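Local coordinates for aspartokinase (Synechocystis, PDB 3L76), which probably phosphorylates the beta-carboxyl group of aspartate with ATP, opening lysine and threonine biosynthesis, and carries ACT domains that bind lysine and threonine, at residues K287-I292 / N312-T317; R436-D441 / D579-A584; A545-A550 / I568-P573; E554-E559 / Q574-D579. All coordinates share one frame; numbering follows the deposited sequence.

Interaction 1. Residues K287-I292 / N312-T317; sequences KLFRDI and NDIAFT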
# COMPACT_ATOMS: atom_id res chain seq x y z
N LYS A 287 -54.29 27.32 -1.66
CA LYS A 287 -55.38 27.96 -0.92
C LYS A 287 -55.62 27.37 0.46
O LYS A 287 -55.76 28.10 1.43
CB LYS A 287 -56.70 27.98 -1.72
CG LYS A 287 -57.83 28.61 -0.91
CD LYS A 287 -58.95 29.14 -1.78
CE LYS A 287 -59.63 30.34 -1.13
NZ LYS A 287 -58.74 31.54 -1.05
N LEU A 288 -55.69 26.05 0.53
CA LEU A 288 -55.84 25.35 1.81
C LEU A 288 -54.89 25.90 2.87
O LEU A 288 -55.30 26.39 3.92
CB LEU A 288 -55.56 23.86 1.64
CG LEU A 288 -56.35 22.86 2.48
CD1 LEU A 288 -55.59 21.53 2.60
CD2 LEU A 288 -56.71 23.40 3.84
N PHE A 289 -53.60 25.81 2.60
CA PHE A 289 -52.62 26.08 3.63
C PHE A 289 -52.43 27.57 3.84
O PHE A 289 -52.08 28.00 4.94
CB PHE A 289 -51.30 25.34 3.35
CG PHE A 289 -51.43 23.84 3.37
CD1 PHE A 289 -51.51 23.15 4.58
CD2 PHE A 289 -51.49 23.11 2.20
CE1 PHE A 289 -51.64 21.77 4.61
CE2 PHE A 289 -51.63 21.73 2.22
CZ PHE A 289 -51.70 21.06 3.43
N ARG A 290 -52.68 28.36 2.81
CA ARG A 290 -52.65 29.80 2.98
C ARG A 290 -53.67 30.21 4.05
O ARG A 290 -53.31 30.88 5.01
CB ARG A 290 -52.92 30.54 1.67
CG ARG A 290 -51.71 30.66 0.75
CD ARG A 290 -51.95 31.76 -0.27
NE ARG A 290 -53.27 31.62 -0.90
CZ ARG A 290 -53.47 31.37 -2.19
NH1 ARG A 290 -52.44 31.25 -3.01
NH2 ARG A 290 -54.71 31.25 -2.65
N ASP A 291 -54.92 29.78 3.89
CA ASP A 291 -55.96 30.15 4.84
C ASP A 291 -55.67 29.60 6.24
O ASP A 291 -55.80 30.33 7.22
CB ASP A 291 -57.35 29.70 4.37
CG ASP A 291 -57.77 30.35 3.07
OD1 ASP A 291 -57.17 31.38 2.69
OD2 ASP A 291 -58.70 29.83 2.42
N ILE A 292 -55.27 28.34 6.33
CA ILE A 292 -54.88 27.78 7.62
C ILE A 292 -53.80 28.61 8.32
O ILE A 292 -53.85 28.81 9.54
CB ILE A 292 -54.41 26.33 7.49
CG1 ILE A 292 -55.53 25.45 6.97
CG2 ILE A 292 -53.89 25.80 8.84
CD1 ILE A 292 -55.11 24.03 6.61
N ASN A 312 -57.66 14.52 -5.70
CA ASN A 312 -56.73 13.95 -4.72
C ASN A 312 -57.19 14.24 -3.30
O ASN A 312 -58.11 15.02 -3.10
CB ASN A 312 -55.32 14.51 -4.93
CG ASN A 312 -54.24 13.53 -4.53
OD1 ASN A 312 -54.46 12.63 -3.72
ND2 ASN A 312 -53.06 13.70 -5.09
N ASP A 313 -56.54 13.62 -2.31
CA ASP A 313 -56.74 13.99 -0.91
C ASP A 313 -55.54 14.82 -0.42
O ASP A 313 -54.44 14.75 -0.98
CB ASP A 313 -56.92 12.77 -0.04
CG ASP A 313 -57.98 11.81 -0.57
OD1 ASP A 313 -59.02 12.26 -1.10
OD2 ASP A 313 -57.75 10.59 -0.43
N ILE A 314 -55.75 15.62 0.60
CA ILE A 314 -54.66 16.30 1.27
C ILE A 314 -54.76 16.07 2.79
O ILE A 314 -55.79 16.35 3.40
CB ILE A 314 -54.64 17.78 0.97
CG1 ILE A 314 -54.51 18.01 -0.54
CG2 ILE A 314 -53.49 18.45 1.72
CD1 ILE A 314 -54.47 19.47 -0.96
N ALA A 315 -53.69 15.54 3.38
CA ALA A 315 -53.70 15.25 4.80
C ALA A 315 -52.60 16.02 5.48
O ALA A 315 -51.55 16.25 4.90
CB ALA A 315 -53.56 13.77 5.07
N PHE A 316 -52.87 16.47 6.69
CA PHE A 316 -51.85 17.13 7.50
C PHE A 316 -52.08 16.82 8.97
O PHE A 316 -53.14 16.35 9.36
CB PHE A 316 -51.79 18.63 7.23
CG PHE A 316 -53.05 19.37 7.54
CD1 PHE A 316 -53.27 19.92 8.78
CD2 PHE A 316 -54.02 19.54 6.57
CE1 PHE A 316 -54.43 20.62 9.05
CE2 PHE A 316 -55.19 20.23 6.84
CZ PHE A 316 -55.39 20.77 8.09
N THR A 317 -51.05 17.03 9.79
CA THR A 317 -51.23 16.87 11.22
C THR A 317 -50.93 18.15 11.95
O THR A 317 -50.25 19.04 11.46
CB THR A 317 -50.37 15.74 11.83
OG1 THR A 317 -48.97 16.09 11.77
CG2 THR A 317 -50.64 14.42 11.12

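Interaction 2. Residues R436-D441 / D579-A584; sequences RGVALD and DALKAA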
# COMPACT_ATOMS: atom_id res chain seq x y z
N ARG A 436 -33.61 27.27 4.21
CA ARG A 436 -32.18 27.48 4.06
C ARG A 436 -31.68 27.21 2.64
O ARG A 436 -30.81 27.91 2.14
CB ARG A 436 -31.40 26.63 5.06
CG ARG A 436 -29.90 26.86 5.04
CD ARG A 436 -29.37 27.02 6.45
NE ARG A 436 -29.32 28.41 6.88
CZ ARG A 436 -29.21 28.80 8.15
NH1 ARG A 436 -29.18 27.91 9.13
NH2 ARG A 436 -29.16 30.10 8.44
N GLY A 437 -32.22 26.18 2.00
CA GLY A 437 -31.87 25.87 0.63
C GLY A 437 -32.94 25.04 -0.05
O GLY A 437 -33.84 24.52 0.60
N VAL A 438 -32.86 24.92 -1.37
CA VAL A 438 -33.86 24.19 -2.13
C VAL A 438 -33.16 23.30 -3.13
O VAL A 438 -32.02 23.56 -3.51
CB VAL A 438 -34.84 25.14 -2.86
CG1 VAL A 438 -35.60 25.99 -1.87
CG2 VAL A 438 -34.09 26.02 -3.84
N ALA A 439 -33.84 22.24 -3.57
CA ALA A 439 -33.20 21.28 -4.45
C ALA A 439 -34.18 20.58 -5.39
O ALA A 439 -35.39 20.57 -5.16
CB ALA A 439 -32.41 20.26 -3.64
N LEU A 440 -33.64 19.97 -6.43
CA LEU A 440 -34.42 19.37 -7.48
C LEU A 440 -33.88 18.01 -7.87
O LEU A 440 -32.70 17.87 -8.14
CB LEU A 440 -34.39 20.26 -8.72
CG LEU A 440 -35.30 19.77 -9.86
CD1 LEU A 440 -36.78 19.98 -9.53
CD2 LEU A 440 -34.96 20.43 -11.18
N ASP A 441 -34.74 17.00 -7.91
CA ASP A 441 -34.32 15.72 -8.47
C ASP A 441 -35.21 15.31 -9.66
O ASP A 441 -36.43 15.14 -9.51
CB ASP A 441 -34.27 14.63 -7.40
CG ASP A 441 -33.72 13.32 -7.92
OD1 ASP A 441 -33.71 13.12 -9.15
OD2 ASP A 441 -33.30 12.49 -7.11
N ASP A 579 -38.38 24.92 -13.66
CA ASP A 579 -39.21 26.09 -13.40
C ASP A 579 -39.61 26.12 -11.93
O ASP A 579 -39.64 27.18 -11.30
CB ASP A 579 -40.47 26.09 -14.27
CG ASP A 579 -40.18 25.84 -15.73
OD1 ASP A 579 -39.29 25.02 -16.03
OD2 ASP A 579 -40.85 26.45 -16.57
N ALA A 580 -39.92 24.96 -11.39
CA ALA A 580 -40.37 24.85 -10.02
C ALA A 580 -39.22 25.16 -9.06
O ALA A 580 -39.43 25.76 -8.01
CB ALA A 580 -40.95 23.47 -9.76
N LEU A 581 -38.01 24.76 -9.43
CA LEU A 581 -36.86 25.02 -8.59
C LEU A 581 -36.59 26.51 -8.50
O LEU A 581 -36.30 27.03 -7.41
CB LEU A 581 -35.61 24.29 -9.12
CG LEU A 581 -34.32 24.54 -8.32
CD1 LEU A 581 -34.38 23.94 -6.93
CD2 LEU A 581 -33.12 24.02 -9.08
N LYS A 582 -36.70 27.20 -9.63
CA LYS A 582 -36.45 28.63 -9.68
C LYS A 582 -37.48 29.37 -8.83
O LYS A 582 -37.15 30.28 -8.09
CB LYS A 582 -36.50 29.14 -11.12
CG LYS A 582 -35.36 28.66 -12.02
CD LYS A 582 -35.55 29.17 -13.44
CE LYS A 582 -34.45 28.72 -14.39
NZ LYS A 582 -34.73 29.19 -15.77
N ALA A 583 -38.73 28.94 -8.94
CA ALA A 583 -39.82 29.52 -8.16
C ALA A 583 -39.57 29.41 -6.66
O ALA A 583 -39.75 30.38 -5.92
CB ALA A 583 -41.15 28.88 -8.54
N ALA A 584 -39.18 28.22 -6.21
CA ALA A 584 -38.86 27.99 -4.80
C ALA A 584 -37.69 28.84 -4.32
O ALA A 584 -37.72 29.38 -3.21
CB ALA A 584 -38.57 26.50 -4.54

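Interaction 3. Residues A545-A550 / I568-P573; sequences AHFFAA and ISCVVP. With LYS (lysine), chain E.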
# COMPACT_ATOMS: atom_id res chain seq x y z
N ALA A 545 -47.29 26.84 2.93
CA ALA A 545 -48.23 27.60 2.13
C ALA A 545 -47.50 28.47 1.11
O ALA A 545 -47.90 28.54 -0.05
CB ALA A 545 -49.14 28.44 3.01
N HIS A 546 -46.43 29.10 1.55
CA HIS A 546 -45.65 29.94 0.65
C HIS A 546 -45.05 29.14 -0.49
O HIS A 546 -45.05 29.58 -1.64
CB HIS A 546 -44.54 30.65 1.41
CG HIS A 546 -44.02 31.86 0.71
ND1 HIS A 546 -44.86 32.84 0.21
CD2 HIS A 546 -42.76 32.27 0.42
CE1 HIS A 546 -44.14 33.79 -0.35
NE2 HIS A 546 -42.86 33.46 -0.24
N PHE A 547 -44.54 27.95 -0.17
CA PHE A 547 -43.96 27.04 -1.15
C PHE A 547 -45.00 26.65 -2.22
O PHE A 547 -44.77 26.81 -3.42
CB PHE A 547 -43.38 25.82 -0.42
CG PHE A 547 -42.69 24.82 -1.32
CD1 PHE A 547 -42.24 25.18 -2.57
CD2 PHE A 547 -42.49 23.52 -0.89
CE1 PHE A 547 -41.61 24.25 -3.40
CE2 PHE A 547 -41.87 22.58 -1.71
CZ PHE A 547 -41.42 22.95 -2.96
N PHE A 548 -46.16 26.17 -1.79
CA PHE A 548 -47.23 25.77 -2.71
C PHE A 548 -47.76 26.94 -3.54
O PHE A 548 -48.10 26.78 -4.70
CB PHE A 548 -48.38 25.12 -1.95
CG PHE A 548 -47.97 23.99 -1.06
CD1 PHE A 548 -46.85 23.22 -1.37
CD2 PHE A 548 -48.69 23.70 0.08
CE1 PHE A 548 -46.46 22.18 -0.54
CE2 PHE A 548 -48.31 22.65 0.91
CZ PHE A 548 -47.20 21.88 0.59
N ALA A 549 -47.84 28.11 -2.92
CA ALA A 549 -48.31 29.29 -3.64
C ALA A 549 -47.34 29.65 -4.75
O ALA A 549 -47.74 30.10 -5.81
CB ALA A 549 -48.48 30.45 -2.69
N ALA A 550 -46.06 29.42 -4.48
CA ALA A 550 -45.01 29.73 -5.45
C ALA A 550 -45.16 28.89 -6.71
O ALA A 550 -44.92 29.37 -7.82
CB ALA A 550 -43.65 29.52 -4.82
N ILE A 568 -39.82 19.88 2.99
CA ILE A 568 -41.02 19.67 2.19
C ILE A 568 -40.60 19.33 0.76
O ILE A 568 -39.80 20.05 0.16
CB ILE A 568 -41.96 20.90 2.16
CG1 ILE A 568 -42.35 21.33 3.58
CG2 ILE A 568 -43.23 20.57 1.39
CD1 ILE A 568 -42.68 22.81 3.69
N SER A 569 -41.11 18.21 0.25
CA SER A 569 -40.93 17.82 -1.14
C SER A 569 -42.27 17.82 -1.91
O SER A 569 -43.29 17.30 -1.43
CB SER A 569 -40.32 16.42 -1.23
OG SER A 569 -39.01 16.40 -0.73
N CYS A 570 -42.27 18.39 -3.11
CA CYS A 570 -43.41 18.28 -4.02
C CYS A 570 -42.99 17.53 -5.26
O CYS A 570 -41.98 17.88 -5.89
CB CYS A 570 -43.91 19.65 -4.45
SG CYS A 570 -44.71 20.57 -3.16
N VAL A 571 -43.76 16.51 -5.63
CA VAL A 571 -43.57 15.87 -6.92
C VAL A 571 -44.34 16.66 -7.96
O VAL A 571 -45.43 17.17 -7.71
CB VAL A 571 -44.01 14.41 -6.94
CG1 VAL A 571 -43.80 13.82 -8.33
CG2 VAL A 571 -43.23 13.64 -5.94
N VAL A 572 -43.77 16.75 -9.14
CA VAL A 572 -44.16 17.76 -10.10
C VAL A 572 -43.85 17.23 -11.50
O VAL A 572 -43.07 16.27 -11.65
CB VAL A 572 -43.38 19.06 -9.78
CG1 VAL A 572 -42.37 19.41 -10.87
CG2 VAL A 572 -44.32 20.19 -9.48
N PRO A 573 -44.47 17.80 -12.52
CA PRO A 573 -44.20 17.29 -13.87
C PRO A 573 -42.75 17.55 -14.29
O PRO A 573 -42.25 18.64 -14.08
CB PRO A 573 -45.18 18.08 -14.75
CG PRO A 573 -46.26 18.51 -13.81
CD PRO A 573 -45.59 18.76 -12.50
N LYS E . -44.57 23.95 10.05
CA LYS E . -44.52 24.56 8.72
C LYS E . -45.89 25.15 8.37
O LYS E . -46.87 25.01 9.12
CB LYS E . -44.05 23.55 7.67
CG LYS E . -44.88 22.25 7.59
CD LYS E . -44.34 21.30 6.50
CE LYS E . -43.06 20.59 6.95
NZ LYS E . -43.29 19.88 8.26
OXT LYS E . -46.05 25.80 7.33

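Interaction 4. Residues E554-E559 / Q574-D579; sequences ENINIE and QDRGVD. With THR (threonine), chain C.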
# COMPACT_ATOMS: atom_id res chain seq x y z
N GLU A 554 -47.00 29.89 -10.90
CA GLU A 554 -46.37 29.50 -12.15
C GLU A 554 -47.24 28.49 -12.87
O GLU A 554 -46.80 27.88 -13.83
CB GLU A 554 -44.98 28.91 -11.88
CG GLU A 554 -43.90 29.95 -11.78
CD GLU A 554 -43.57 30.54 -13.13
OE1 GLU A 554 -43.64 31.77 -13.27
OE2 GLU A 554 -43.27 29.75 -14.05
N ASN A 555 -48.47 28.31 -12.38
CA ASN A 555 -49.39 27.30 -12.90
C ASN A 555 -48.74 25.92 -12.97
O ASN A 555 -48.73 25.27 -14.01
CB ASN A 555 -49.96 27.71 -14.26
CG ASN A 555 -51.22 26.94 -14.61
OD1 ASN A 555 -51.31 25.73 -14.40
ND2 ASN A 555 -52.20 27.64 -15.15
N ILE A 556 -48.19 25.49 -11.85
CA ILE A 556 -47.52 24.19 -11.76
C ILE A 556 -48.34 23.28 -10.85
O ILE A 556 -48.63 23.61 -9.70
CB ILE A 556 -46.07 24.36 -11.23
CG1 ILE A 556 -45.19 24.98 -12.30
CG2 ILE A 556 -45.47 23.03 -10.82
CD1 ILE A 556 -43.79 25.33 -11.82
N ASN A 557 -48.74 22.13 -11.37
CA ASN A 557 -49.57 21.24 -10.59
C ASN A 557 -48.73 20.40 -9.64
O ASN A 557 -47.66 19.92 -10.00
CB ASN A 557 -50.41 20.34 -11.50
CG ASN A 557 -51.39 19.50 -10.72
OD1 ASN A 557 -52.18 20.01 -9.92
ND2 ASN A 557 -51.34 18.18 -10.93
N ILE A 558 -49.25 20.20 -8.43
CA ILE A 558 -48.53 19.42 -7.44
C ILE A 558 -49.10 18.00 -7.40
O ILE A 558 -50.24 17.80 -6.98
CB ILE A 558 -48.61 20.06 -6.05
CG1 ILE A 558 -48.07 21.50 -6.10
CG2 ILE A 558 -47.85 19.22 -5.03
CD1 ILE A 558 -48.27 22.26 -4.82
N GLU A 559 -48.30 17.03 -7.83
CA GLU A 559 -48.77 15.66 -7.95
C GLU A 559 -48.75 14.93 -6.61
O GLU A 559 -49.68 14.21 -6.27
CB GLU A 559 -47.94 14.88 -8.98
CG GLU A 559 -47.84 15.54 -10.35
CD GLU A 559 -47.32 14.59 -11.42
OE1 GLU A 559 -47.48 13.36 -11.26
OE2 GLU A 559 -46.75 15.07 -12.43
N GLN A 574 -42.10 16.55 -14.87
CA GLN A 574 -40.69 16.66 -15.22
C GLN A 574 -40.34 17.88 -16.06
O GLN A 574 -39.32 18.52 -15.83
CB GLN A 574 -40.19 15.38 -15.92
CG GLN A 574 -38.79 15.51 -16.49
CD GLN A 574 -38.04 14.20 -16.52
OE1 GLN A 574 -37.15 13.97 -15.71
NE2 GLN A 574 -38.38 13.33 -17.46
N ASP A 575 -41.17 18.21 -17.04
CA ASP A 575 -40.84 19.34 -17.90
C ASP A 575 -41.08 20.63 -17.16
O ASP A 575 -41.11 21.70 -17.74
CB ASP A 575 -41.65 19.31 -19.20
CG ASP A 575 -43.13 19.52 -18.97
OD1 ASP A 575 -43.86 19.63 -19.97
OD2 ASP A 575 -43.58 19.58 -17.81
N ARG A 576 -41.23 20.53 -15.85
CA ARG A 576 -41.45 21.70 -15.03
C ARG A 576 -40.57 21.76 -13.78
O ARG A 576 -40.67 22.70 -13.00
CB ARG A 576 -42.91 21.79 -14.65
CG ARG A 576 -43.43 23.18 -14.71
CD ARG A 576 -43.98 23.51 -16.08
NE ARG A 576 -45.17 24.31 -15.85
CZ ARG A 576 -45.14 25.62 -15.60
NH1 ARG A 576 -44.00 26.28 -15.60
NH2 ARG A 576 -46.27 26.26 -15.37
N GLY A 577 -39.73 20.74 -13.59
CA GLY A 577 -38.82 20.70 -12.46
C GLY A 577 -37.97 21.94 -12.31
O GLY A 577 -37.91 22.54 -11.25
N VAL A 578 -37.30 22.33 -13.39
CA VAL A 578 -36.44 23.50 -13.35
C VAL A 578 -37.24 24.75 -13.01
O VAL A 578 -36.82 25.55 -12.17
CB VAL A 578 -35.68 23.70 -14.66
CG1 VAL A 578 -34.94 25.02 -14.65
CG2 VAL A 578 -34.71 22.55 -14.88
N ASP A 579 -38.38 24.92 -13.66
CA ASP A 579 -39.21 26.09 -13.40
C ASP A 579 -39.61 26.12 -11.93
O ASP A 579 -39.64 27.18 -11.30
CB ASP A 579 -40.47 26.09 -14.27
CG ASP A 579 -40.18 25.84 -15.73
OD1 ASP A 579 -39.29 25.02 -16.03
OD2 ASP A 579 -40.85 26.45 -16.57
N THR C . -52.81 19.36 -7.48
CA THR C . -53.26 20.28 -6.42
C THR C . -52.43 21.55 -6.38
O THR C . -51.45 21.69 -7.13
CB THR C . -53.29 19.61 -5.04
OG1 THR C . -51.96 19.20 -4.67
CG2 THR C . -54.18 18.38 -5.08
OXT THR C . -52.75 22.47 -5.61

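Interaction 1. Residues K287-I292 / N312-T317
Phe289 and Phe316 meet as an offset edge-to-face pair: the edge of Phe289 is turned toward the face of Phe316, the two planes stand 70° apart, and the centroids are 5.7 Å from each other. The side chains slide past one another in opposite directions, bringing Phe289 CE1 to 3.8 Å from Phe316 CD2. The Phe316 ring hangs from the crowded position, with CG between its own backbone N and carbonyl carbon (chi1 61°). Ile292 reaches the far end of that ring tip to tip, its CD1 lying 3.6 Å from Phe316 CZ. Helix 284-294 here lies over strand 311-318 of an ACT domain, in the ferredoxin-like beta-alpha-beta-beta-alpha-beta order, and the two segments run in the same general direction, inclined by 29°, with axes 11.3 Å apart. Two residues earlier on the strand, the CG2 methyl of Ile314 serves two partners. Phe289 CZ approaches it obliquely at 3.6 Å, and Leu288 CD1 comes tip to tip at 3.8 Å. Leu288 CD1 also rests over one face of Phe289, displaced toward the rim. The Ile314 side chain comes within about 4 Å of a bound threonine, while the Phe289 ring additionally meets that of Phe548 on helix 543-552.

Interaction 2. Residues R436-D441 / D579-A584
Leu581 carries most of this contact, projecting from the helix onto three successive residues of the strand. Its CG is anti to the backbone N (chi1 178°), and the forked end beyond it spreads over the strand backbone. One branch, CD1, lies 3.7 Å from Val438 CG2 and equally 3.7 Å from the carbonyl carbon Ala439 C, so a methyl sits directly against the peptide. The other branch, CD2, comes to 4.0 Å from Leu440 CB. One turn further on, Ala584 CB faces the second methyl of Val438, CG1, at 4.0 Å. The small alanine and the fork of the leucine thus each take one branch of the valine, and the strand and helix axes approach to 8.3 Å while running almost exactly antiparallel, at 175°.

The opposite side of the helix is quite different. Lys582 and Asp579 point away from the strand, Lys582 as a fully extended, exposed chain, and across the strand Ala439 turns its CB away from the helix. No hydrogen bond joins the two segments; the contact is wholly apolar.

This is the second helix of an ACT domain on a strand that comes from much earlier in the chain. Strand 437-441 bonds to strand 520-533, beginning with a classic beta bulge at Arg436 and Gly437 facing Val533; Val438 is also backbone-bonded to Thr182 of the amino acid kinase region, Thr183 and Leu187 adjoin the contact, and helix 543-552 flanks the packed helix through Phe547 and Leu551.

Interaction 3. Residues A545-A550 / I568-P573
Cys570 SG meets two phenylalanine rings that lie in nearly perpendicular directions from it, making a pair of sulfur-aromatic contacts at the centre of this buried interface. The setting is the ACT fold: helix 543-552, the first helix of the domain, lies over strand 567-573, with the short segments inclined by 24° and running in the same general direction. The rings receive the sulfur differently. Cys570 SG lies near the Phe548 ring plane at its edge, 3.5 Å from Phe548 CE1. Phe547 takes it obliquely: Cys570 SG stands 4.4 Å from the Phe547 ring centroid and 3.8 Å from Phe547 CE2. With SG anti to the carbonyl carbon of Cys570, chi1 -70° brings it up to both rings.

Ile568, two residues earlier on the same side of the strand, meets the same two rings. Ile568 CG2 lies in the plane of the Phe547 ring at the edge, 3.8 Å from Phe547 CD2, as the two side chains slide past each other in opposite directions; Phe548 crosses Ile568 at about a right angle, its CE1 touching the same methyl. Between Ile568 and Cys570, Ser569 points away from the helix, and its hydroxyl shares a hydrogen bond with that of Ser531 on strand 520-533.

The other branch of Ile568 belongs to a regulatory-ligand pocket. A bound lysine, also hydrogen-bonded to residues such as Asp298 and Ser564, lies between this ACT domain and the one containing residues 272-341, and its aliphatic chain runs against the isoleucine: Ile568 CG1 is 3.5 Å from lysine CE, and Ile568 CD1 is 3.6 Å from lysine CD.

Interaction 4. Residues E554-E559 / Q574-D579
Arg576 brings its guanidinium to the end of helix 543-552, where backbone carbonyls serve as acceptors. Arg576 NH2 makes a weak bond of 3.0 Å to Asn555 O; Glu554 O also lies at the guanidinium edge, but so close in the model that its exact geometry is doubtful. NH1 pairs instead with carboxylates. Asp579 OD2 accepts Arg576 NH1 in a salt bridge at 3.3 Å, approached from above the carboxylate plane although close to the guanidinium plane, and Glu554 OE2 adds a long ion pair to it at 3.9 Å. Placed between two acids, the cation probably eases their mutual repulsion. Ile556 supplies the apolar side, its CG1 standing over the centre of one guanidinium face; the arginine chain is bent at chi2 (90°), which sets CD.

Asn555, with positive phi, is the C-prime residue of a Schellman motif, which commits Ile556 N to Leu551 O and Asn555 N to Ala552 O. The chain beyond it grips a bound threonine. The ligand's amino nitrogen gives to Asn557 OD1 at 2.6 Å and to Ile558 O at 3.0 Å, while Ile558 N bonds to the ligand O at 3.0 Å. Ile558 O also accepts from Gln304 NE2.

The loop leads from helix 543-552 into strand 560-563, while Arg576 occupies the N-cap position of helix 577-587; Ile556 touches Leu551 of helix 543-552 and Val572 of strand 567-573.

How the interactions relate
From the N terminus, interaction 1 comes first and closes a short loop inside one ACT domain before any other contact opens. Interaction 2 opens at residues 436-441 and closes last, drawing strand 437-453 onto helix 577-587; interactions 3 and 4 are both nested within that long loop. These two cross, since their segments alternate along the chain, so helix 543-552, its following loop, strand 567-573 and the start of helix 577-587 are interlocked. Interactions 2 and 4 share Asp579. Interactions 1 and 3 touch where Arg290 and Ala545 pack, tying the two ACT domains side by side with ligands bound between them.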